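Local coordinates for methyl-CpG-binding domain protein 1 (PDB 6D1T) that binds methylated CpG sites in promoter DNA through its methyl-CpG-binding domain and represses transcription by recruiting silencing factors, at a contact of chain A with DNA. Residues are numbered along the deposited sequence; one frame, centred on the assembly and turned at random.

Contact 1: a contact of chain A with DNA. Residues 24-26, 29, 34. With nucleotides of chain B.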
loop_
_atom_site.group_PDB
_atom_site.type_symbol
_atom_site.label_atom_id
_atom_site.label_comp_id
_atom_site.label_asym_id
_atom_site.label_seq_id
_atom_site.Cartn_x
_atom_site.Cartn_y
_atom_site.Cartn_z
ATOM N N ARG A 24 -12.725 0.477 8.014
ATOM C CA ARG A 24 -14.094 0.119 7.670
ATOM C C ARG A 24 -15.026 0.693 8.720
ATOM O O ARG A 24 -14.692 0.691 9.913
ATOM C CB ARG A 24 -14.236 -1.399 7.546
ATOM C CG ARG A 24 -13.445 -1.959 6.372
ATOM C CD ARG A 24 -13.576 -3.442 6.153
ATOM N NE ARG A 24 -12.840 -3.853 4.968
ATOM C CZ ARG A 24 -13.154 -4.885 4.197
ATOM N NH1 ARG A 24 -14.355 -5.462 4.307
ATOM N NH2 ARG A 24 -12.266 -5.340 3.326
ATOM N N LYS A 25 -16.162 1.201 8.232
ATOM C CA LYS A 25 -17.080 2.051 9.007
ATOM C C LYS A 25 -18.351 1.268 9.372
ATOM O O LYS A 25 -19.009 1.625 10.338
ATOM C CB LYS A 25 -17.441 3.324 8.216
ATOM C CG LYS A 25 -16.274 4.087 7.570
ATOM C CD LYS A 25 -15.620 5.148 8.454
ATOM N N SER A 26 -18.715 0.220 8.618
ATOM C CA SER A 26 -20.009 -0.515 8.864
ATOM C C SER A 26 -19.936 -1.958 8.336
ATOM O O SER A 26 -18.910 -2.392 7.810
ATOM C CB SER A 26 -21.177 0.228 8.239
ATOM O OG SER A 26 -21.117 0.159 6.825
ATOM N N THR A 29 -17.652 -6.209 8.992
ATOM C CA THR A 29 -16.190 -6.022 9.071
ATOM C C THR A 29 -15.834 -4.615 9.544
ATOM O O THR A 29 -14.684 -4.197 9.458
ATOM C CB THR A 29 -15.551 -6.313 7.715
ATOM O OG1 THR A 29 -16.033 -5.377 6.738
ATOM C CG2 THR A 29 -15.827 -7.734 7.278
ATOM N N ASP A 34 -7.916 -1.431 5.681
ATOM C CA ASP A 34 -7.325 -1.804 4.407
ATOM C C ASP A 34 -6.259 -0.770 4.012
ATOM O O ASP A 34 -6.456 0.440 4.189
ATOM C CB ASP A 34 -8.415 -1.899 3.337
ATOM C CG ASP A 34 -9.590 -2.773 3.743
ATOM O OD1 ASP A 34 -10.494 -2.267 4.426
ATOM O OD2 ASP A 34 -9.583 -3.930 3.370
ATOM N N1 5CM B 6 -16.624 -3.845 1.633
ATOM C C2 5CM B 6 -16.423 -4.720 0.552
ATOM N N3 5CM B 6 -15.256 -4.783 -0.093
ATOM C C4 5CM B 6 -14.237 -3.976 0.271
ATOM C C5 5CM B 6 -14.403 -3.061 1.380
ATOM C C5A 5CM B 6 -13.260 -2.154 1.808
ATOM C C6 5CM B 6 -15.628 -3.037 2.028
ATOM O O2 5CM B 6 -17.312 -5.466 0.168
ATOM N N4 5CM B 6 -13.087 -4.035 -0.380
ATOM C "C1'" 5CM B 6 -17.912 -3.820 2.343
ATOM C "C2'" 5CM B 6 -17.757 -4.222 3.794
ATOM C "C3'" 5CM B 6 -18.972 -3.716 4.503
ATOM C "C4'" 5CM B 6 -19.342 -2.565 3.557
ATOM O "O4'" 5CM B 6 -18.429 -2.551 2.476
ATOM O "O3'" 5CM B 6 -20.030 -4.725 4.642
ATOM C "C5'" 5CM B 6 -19.216 -1.180 4.168
ATOM O "O5'" 5CM B 6 -17.830 -0.899 4.366
ATOM P P 5CM B 6 -17.379 0.641 4.642
ATOM O OP1 5CM B 6 -18.213 1.232 5.744
ATOM O OP2 5CM B 6 -15.897 0.423 4.682
#
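Arg24 lays one face of its guanidinium group on the 5-methylcytosine base 5CM6 of chain B, a base-paired nucleotide whose 5-methyl group projects into the major groove. This is the DNA-reading face of the methyl-CpG-binding domain, and Arg24 is one of the family's arginine fingers, here packed against the methylated cytosine of the CpG. The planes through the guanidinium nitrogens and the pyrimidine ring are only about 6° from parallel. C5 of 5CM6 lies beneath the centre of the guanidinium, 3.5 Å from its plane. The methyl carbon C5A of 5CM6 is 3.6 Å from Arg24 CZ, which places the methyl group under the arginine as well. This is the tightly packed part of the contact.

The arm reaches the base because CG of Arg24 stands anti to the carbonyl carbon (chi1 -66°) and the chain then runs extended to NE. Asp34, on strand 33-38, fixes the rotation of the flat group from its edge. Its carboxylate is held side-on by two nitrogens, with Arg24 NE to Asp34 OD1 at 2.9 Å forming a salt bridge. In parallel, Arg24 NH2 donates to Asp34 OD2 at 3.0 Å. Both bonds are nearly straight, the first reaching 174° at its hydrogen, and both carboxylate oxygens are met on their syn sides. Both oxygens lie close to the guanidinium plane, an arrangement that probably helps keep the arginine parallel to the base. Asp34 OD1 also lies 3.8 Å from the methyl carbon C5A of 5CM6, and the carboxylate probably balances the arginine's charge.

The sugar side is looser. Thr29 hides very little surface against the DNA and appears to act as a second-shell brace: Arg24 NH1 donates to Thr29 OG1 at 3.0 Å, along a line tilted out of the guanidinium plane, away from the base. Thr29 OG1 sits between the backbone N and the carbonyl carbon, turned toward the deoxyribose, where it comes within 3.6 Å of 5CM6 C2'.

Contact 2: a contact of chain A with DNA. Residues 24-27. With nucleotides of chain B.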
loop_
_atom_site.group_PDB
_atom_site.type_symbol
_atom_site.label_atom_id
_atom_site.label_comp_id
_atom_site.label_asym_id
_atom_site.label_seq_id
_atom_site.Cartn_x
_atom_site.Cartn_y
_atom_site.Cartn_z
ATOM N N ARG A 24 -12.725 0.477 8.014
ATOM C CA ARG A 24 -14.094 0.119 7.670
ATOM C C ARG A 24 -15.026 0.693 8.720
ATOM O O ARG A 24 -14.692 0.691 9.913
ATOM C CB ARG A 24 -14.236 -1.399 7.546
ATOM C CG ARG A 24 -13.445 -1.959 6.372
ATOM C CD ARG A 24 -13.576 -3.442 6.153
ATOM N NE ARG A 24 -12.840 -3.853 4.968
ATOM C CZ ARG A 24 -13.154 -4.885 4.197
ATOM N NH1 ARG A 24 -14.355 -5.462 4.307
ATOM N NH2 ARG A 24 -12.266 -5.340 3.326
ATOM N N LYS A 25 -16.162 1.201 8.232
ATOM C CA LYS A 25 -17.080 2.051 9.007
ATOM C C LYS A 25 -18.351 1.268 9.372
ATOM O O LYS A 25 -19.009 1.625 10.338
ATOM C CB LYS A 25 -17.441 3.324 8.216
ATOM C CG LYS A 25 -16.274 4.087 7.570
ATOM C CD LYS A 25 -15.620 5.148 8.454
ATOM N N SER A 26 -18.715 0.220 8.618
ATOM C CA SER A 26 -20.009 -0.515 8.864
ATOM C C SER A 26 -19.936 -1.958 8.336
ATOM O O SER A 26 -18.910 -2.392 7.810
ATOM C CB SER A 26 -21.177 0.228 8.239
ATOM O OG SER A 26 -21.117 0.159 6.825
ATOM N N GLY A 27 -21.047 -2.687 8.469
ATOM C CA GLY A 27 -21.130 -4.065 8.049
ATOM C C GLY A 27 -20.494 -4.989 9.068
ATOM O O GLY A 27 -20.048 -4.566 10.127
ATOM N N1 5CM B 6 -16.624 -3.845 1.633
ATOM C C2 5CM B 6 -16.423 -4.720 0.552
ATOM N N3 5CM B 6 -15.256 -4.783 -0.093
ATOM C C4 5CM B 6 -14.237 -3.976 0.271
ATOM C C5 5CM B 6 -14.403 -3.061 1.380
ATOM C C5A 5CM B 6 -13.260 -2.154 1.808
ATOM C C6 5CM B 6 -15.628 -3.037 2.028
ATOM O O2 5CM B 6 -17.312 -5.466 0.168
ATOM N N4 5CM B 6 -13.087 -4.035 -0.380
ATOM C "C1'" 5CM B 6 -17.912 -3.820 2.343
ATOM C "C2'" 5CM B 6 -17.757 -4.222 3.794
ATOM C "C3'" 5CM B 6 -18.972 -3.716 4.503
ATOM C "C4'" 5CM B 6 -19.342 -2.565 3.557
ATOM O "O4'" 5CM B 6 -18.429 -2.551 2.476
ATOM O "O3'" 5CM B 6 -20.030 -4.725 4.642
ATOM C "C5'" 5CM B 6 -19.216 -1.180 4.168
ATOM O "O5'" 5CM B 6 -17.830 -0.899 4.366
ATOM P P 5CM B 6 -17.379 0.641 4.642
ATOM O OP1 5CM B 6 -18.213 1.232 5.744
ATOM O OP2 5CM B 6 -15.897 0.423 4.682
#
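Lys25 and Ser26 hold the 5'-phosphate of 5CM6 of chain B from the loop that follows strand 18-23. The backbone N of Lys25 donates to the phosphate oxygen OP1 of 5CM6 at 3.2 Å, with a bent angle of 140° at the hydrogen. Ser26 OG, its side-chain hydroxyl, donates to the same OP1 of 5CM6 at 3.3 Å; OP1 thus accepts from more than one donor. With chi1 at 70°, Ser26 OG is swung between its backbone N and carbonyl carbon, toward the phosphate. Ser26 N comes to 3.1 Å from OP1 of 5CM6, but its N-H points away, so this pair is not a hydrogen bond.

The donors resolved at the phosphate are neutral, a backbone N-H and a hydroxyl. The Lys25 side chain is modelled only as far as CD, so no ammonium contact with the phosphate can be assigned. Arg24 probably brings positive charge to the base, its NH1 lying over the pyrimidine ring of 5CM6, 3.8 Å from the centroid, a cation-pi contact. The root of the arm passes the other non-bridging oxygen, with Arg24 CA 3.5 Å from OP2 of 5CM6. Gly27 ends the patch loosely, its CA 3.6 Å from O3' of 5CM6.

Clamping the backbone of the methylated nucleotide probably sets the register in which Arg24 reads the methylated cytosine.

Contact 1 and contact 2 are overlapping descriptions of one DNA-binding surface: the centres of their C-alpha atoms are about 3 Å apart, and both contain Arg24, Lys25 and Ser26. Both address the same nucleotide, 5CM6 of chain B. Contact 1 adds Thr29 and Asp34, extending the patch across the connecting loop to strand 33-38, whereas contact 2 adds Gly27 within that loop. Arg24 on the base and Lys25 and Ser26 on the phosphate are consecutive, with Asp34 supporting Arg24 from strand 33-38, a coupling likely to make loop and strand act together when the domain docks on methylated DNA.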